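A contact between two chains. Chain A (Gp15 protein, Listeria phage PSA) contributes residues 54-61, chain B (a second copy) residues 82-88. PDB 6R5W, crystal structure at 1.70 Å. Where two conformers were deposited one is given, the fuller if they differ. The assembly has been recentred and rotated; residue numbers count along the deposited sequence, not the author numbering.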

# COMPACT_ATOMS: atom_id res chain seq x y z
N PHE A 54 1.74 -9.00 -3.80
CA PHE A 54 1.37 -7.83 -3.02
C PHE A 54 1.75 -7.98 -1.55
O PHE A 54 2.30 -7.06 -0.94
CB PHE A 54 -0.12 -7.58 -3.10
CG PHE A 54 -0.63 -6.67 -2.04
CD1 PHE A 54 -0.43 -5.31 -2.12
CD2 PHE A 54 -1.24 -7.19 -0.91
CE1 PHE A 54 -0.86 -4.47 -1.10
CE2 PHE A 54 -1.68 -6.35 0.11
CZ PHE A 54 -1.49 -4.99 0.01
N GLU A 55 1.42 -9.13 -0.95
CA GLU A 55 1.75 -9.33 0.46
C GLU A 55 3.24 -9.27 0.67
O GLU A 55 3.71 -8.65 1.64
CB GLU A 55 1.21 -10.67 0.96
CG GLU A 55 -0.16 -10.52 1.59
CD GLU A 55 -0.05 -10.33 3.10
OE1 GLU A 55 -1.09 -10.27 3.79
OE2 GLU A 55 1.11 -10.24 3.62
N LEU A 56 4.01 -9.85 -0.23
CA LEU A 56 5.45 -9.80 -0.15
C LEU A 56 5.93 -8.36 -0.24
O LEU A 56 6.82 -7.93 0.51
CB LEU A 56 6.06 -10.60 -1.27
CG LEU A 56 7.55 -10.88 -1.29
CD1 LEU A 56 7.89 -11.73 -0.05
CD2 LEU A 56 7.88 -11.62 -2.56
N SER A 57 5.41 -7.61 -1.20
CA SER A 57 5.92 -6.27 -1.47
C SER A 57 5.66 -5.34 -0.30
O SER A 57 6.41 -4.40 -0.10
CB SER A 57 5.27 -5.72 -2.75
OG SER A 57 5.68 -6.52 -3.85
N SER A 58 4.61 -5.57 0.47
CA SER A 58 4.10 -4.61 1.45
C SER A 58 4.37 -5.05 2.88
O SER A 58 3.82 -4.47 3.82
CB SER A 58 2.60 -4.38 1.21
OG SER A 58 1.89 -5.55 1.48
N SER A 59 5.20 -6.04 3.06
CA SER A 59 5.53 -6.50 4.39
C SER A 59 6.61 -5.64 5.05
O SER A 59 7.46 -5.01 4.39
CB SER A 59 5.96 -7.97 4.32
OG SER A 59 4.83 -8.78 3.95
N VAL A 60 6.52 -5.55 6.37
CA VAL A 60 7.42 -4.70 7.14
C VAL A 60 8.74 -5.40 7.38
O VAL A 60 8.79 -6.51 7.90
CB VAL A 60 6.77 -4.26 8.44
CG1 VAL A 60 7.71 -3.48 9.30
CG2 VAL A 60 5.48 -3.50 8.22
N GLN A 61 9.83 -4.70 7.09
CA GLN A 61 11.21 -5.14 7.31
C GLN A 61 11.81 -4.39 8.50
O GLN A 61 11.32 -3.34 8.90
CB GLN A 61 12.06 -4.84 6.06
CG GLN A 61 11.43 -5.00 4.65
CD GLN A 61 11.46 -6.42 4.19
OE1 GLN A 61 10.40 -7.04 3.97
NE2 GLN A 61 12.67 -6.94 3.99
N ILE B 82 -3.80 1.42 8.73
CA ILE B 82 -3.56 0.80 7.44
C ILE B 82 -2.83 -0.53 7.64
O ILE B 82 -1.82 -0.60 8.35
CB ILE B 82 -2.72 1.72 6.53
CG1 ILE B 82 -3.34 3.05 6.39
CG2 ILE B 82 -2.53 1.06 5.11
CD1 ILE B 82 -2.40 4.08 5.71
N LYS B 83 -3.32 -1.57 6.96
CA LYS B 83 -2.70 -2.89 7.04
C LYS B 83 -1.41 -2.95 6.22
O LYS B 83 -1.38 -2.54 5.05
CB LYS B 83 -3.71 -3.95 6.53
CG LYS B 83 -3.21 -5.38 6.69
CD LYS B 83 -4.24 -6.40 6.21
CE LYS B 83 -3.86 -7.01 4.85
NZ LYS B 83 -2.67 -7.92 4.92
N PHE B 84 -0.36 -3.46 6.83
CA PHE B 84 0.89 -3.80 6.14
C PHE B 84 1.34 -5.19 6.58
O PHE B 84 1.72 -5.39 7.73
CB PHE B 84 1.97 -2.78 6.43
CG PHE B 84 1.71 -1.51 5.77
CD1 PHE B 84 1.88 -1.38 4.38
CD2 PHE B 84 1.31 -0.41 6.51
CE1 PHE B 84 1.66 -0.19 3.79
CE2 PHE B 84 1.06 0.78 5.89
CZ PHE B 84 1.23 0.91 4.56
N GLY B 85 1.23 -6.14 5.68
CA GLY B 85 1.54 -7.49 6.04
C GLY B 85 0.68 -7.90 7.20
O GLY B 85 -0.54 -7.72 7.20
N ASN B 86 1.31 -8.40 8.24
CA ASN B 86 0.60 -8.86 9.41
C ASN B 86 0.54 -7.81 10.53
O ASN B 86 0.26 -8.14 11.68
CB ASN B 86 1.28 -10.16 9.87
CG ASN B 86 2.81 -10.05 9.96
OD1 ASN B 86 3.39 -8.97 9.90
ND2 ASN B 86 3.48 -11.20 10.03
N ARG B 87 0.74 -6.54 10.21
CA ARG B 87 0.57 -5.50 11.21
C ARG B 87 -0.11 -4.27 10.61
O ARG B 87 -0.53 -4.26 9.43
CB ARG B 87 1.92 -5.17 11.85
CG ARG B 87 2.97 -4.86 10.91
CD ARG B 87 4.22 -4.51 11.67
NE ARG B 87 5.24 -5.53 11.76
CZ ARG B 87 6.10 -5.61 12.78
NH1 ARG B 87 5.99 -4.76 13.82
NH2 ARG B 87 7.05 -6.52 12.78
N PHE B 88 -0.22 -3.23 11.43
CA PHE B 88 -0.80 -1.98 11.01
C PHE B 88 0.13 -0.79 11.22
O PHE B 88 0.92 -0.74 12.18
CB PHE B 88 -2.09 -1.70 11.82
CG PHE B 88 -3.16 -2.72 11.64
CD1 PHE B 88 -3.97 -2.66 10.54
CD2 PHE B 88 -3.32 -3.75 12.57
CE1 PHE B 88 -4.98 -3.64 10.34
CE2 PHE B 88 -4.30 -4.72 12.38
CZ PHE B 88 -5.12 -4.66 11.30
O HOH W 1 4.28 -6.84 7.88
O HOH W 2 6.69 -7.44 10.18

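The end of a helix in chain A meets a β-hairpin turn in chain B. Chain A is helical through Ser57(A), and Ser58(A) is the first residue to leave helical geometry. In chain B, a type II' turn runs from Phe84(B) to Arg87(B). Two backbone hydrogen bonds close it: Phe84(B) N to Arg87(B) O at 2.7 Å, and Arg87(B) N to Phe84(B) O at 2.9 Å. The backbones come nearest at Ser59(A) and Gly85(B), whose CA atoms lie 4.4 Å apart. No direct backbone hydrogen bond joins the two stretches. The contact rests on one salt bridge, apolar packing and two waters.

The serines after the helix turn their hydroxyls back onto their own chain. Ser58(A) is in the p rotamer, which lets OG donate to Phe54(A) O at 2.9 Å. Ser59(A) is in the m rotamer, and its OG donates to Glu55(A) O at 2.6 Å. Both bonds engage carbonyls from the last turn of the helix. The Ser58(A) carbonyl faces chain B. Its O lies 3.6 Å from Phe84(B) CB and sits at the edge of that ring, near its plane.

Gly85(B) packs closely beside this segment. Its phi of 57° by itself favours glycine. The packing adds a second constraint, since an ideal CB would lie only 3.2 Å from Ser59(A) OG. With no side chain in the way, Gly85(B) CA lies 4.1 Å from Ser59(A) OG. Glu55(A) OE2 also comes within 3.7 Å of Gly85(B) CA.

Glu55(A) and Lys83(B) form the salt bridge. Neither CA-to-CB bond points at the other stretch, so both side chains must reach across. Glu55(A) does so with chi1 at -93° and chi2 at -94°, both between the usual wells. Lys83(B) begins extended, with chi1 and chi2 both t, then bends at chi3 (105°) and chi4 (70°). Its NZ lies 3.0 Å from Glu55(A) OE1; the hydrogen bond within this salt bridge is weak. The bent end also lets Lys83(B) NZ donate to Gly85(B) O at 3.1 Å, so the ammonium ties the turn to the carboxylate.

Val60(A) supplies the apolar side of the contact. Its CA-to-CB bond points toward the chain B stretch, and chi1 is t. CG2 packs 4.0 Å from Phe84(B) CB and 3.8 Å from Arg87(B) CD, while CG1 lies over one face of the Arg87(B) guanidinium. Arg87(B) starts in p, extends at chi2, then turns at chi3 (102°). This brings its aliphatic part and its flat end alongside the valine.

Water links the backbone of Val60(A) to chain B at both its polar atoms. Water 1 accepts from Val60(A) N at 3.0 Å and donates to Phe84(B) O at 2.9 Å and Asn86(B) OD1 at 3.1 Å. Water 2 donates to Val60(A) O at 3.2 Å and accepts from Arg87(B) NH2 at 2.8 Å.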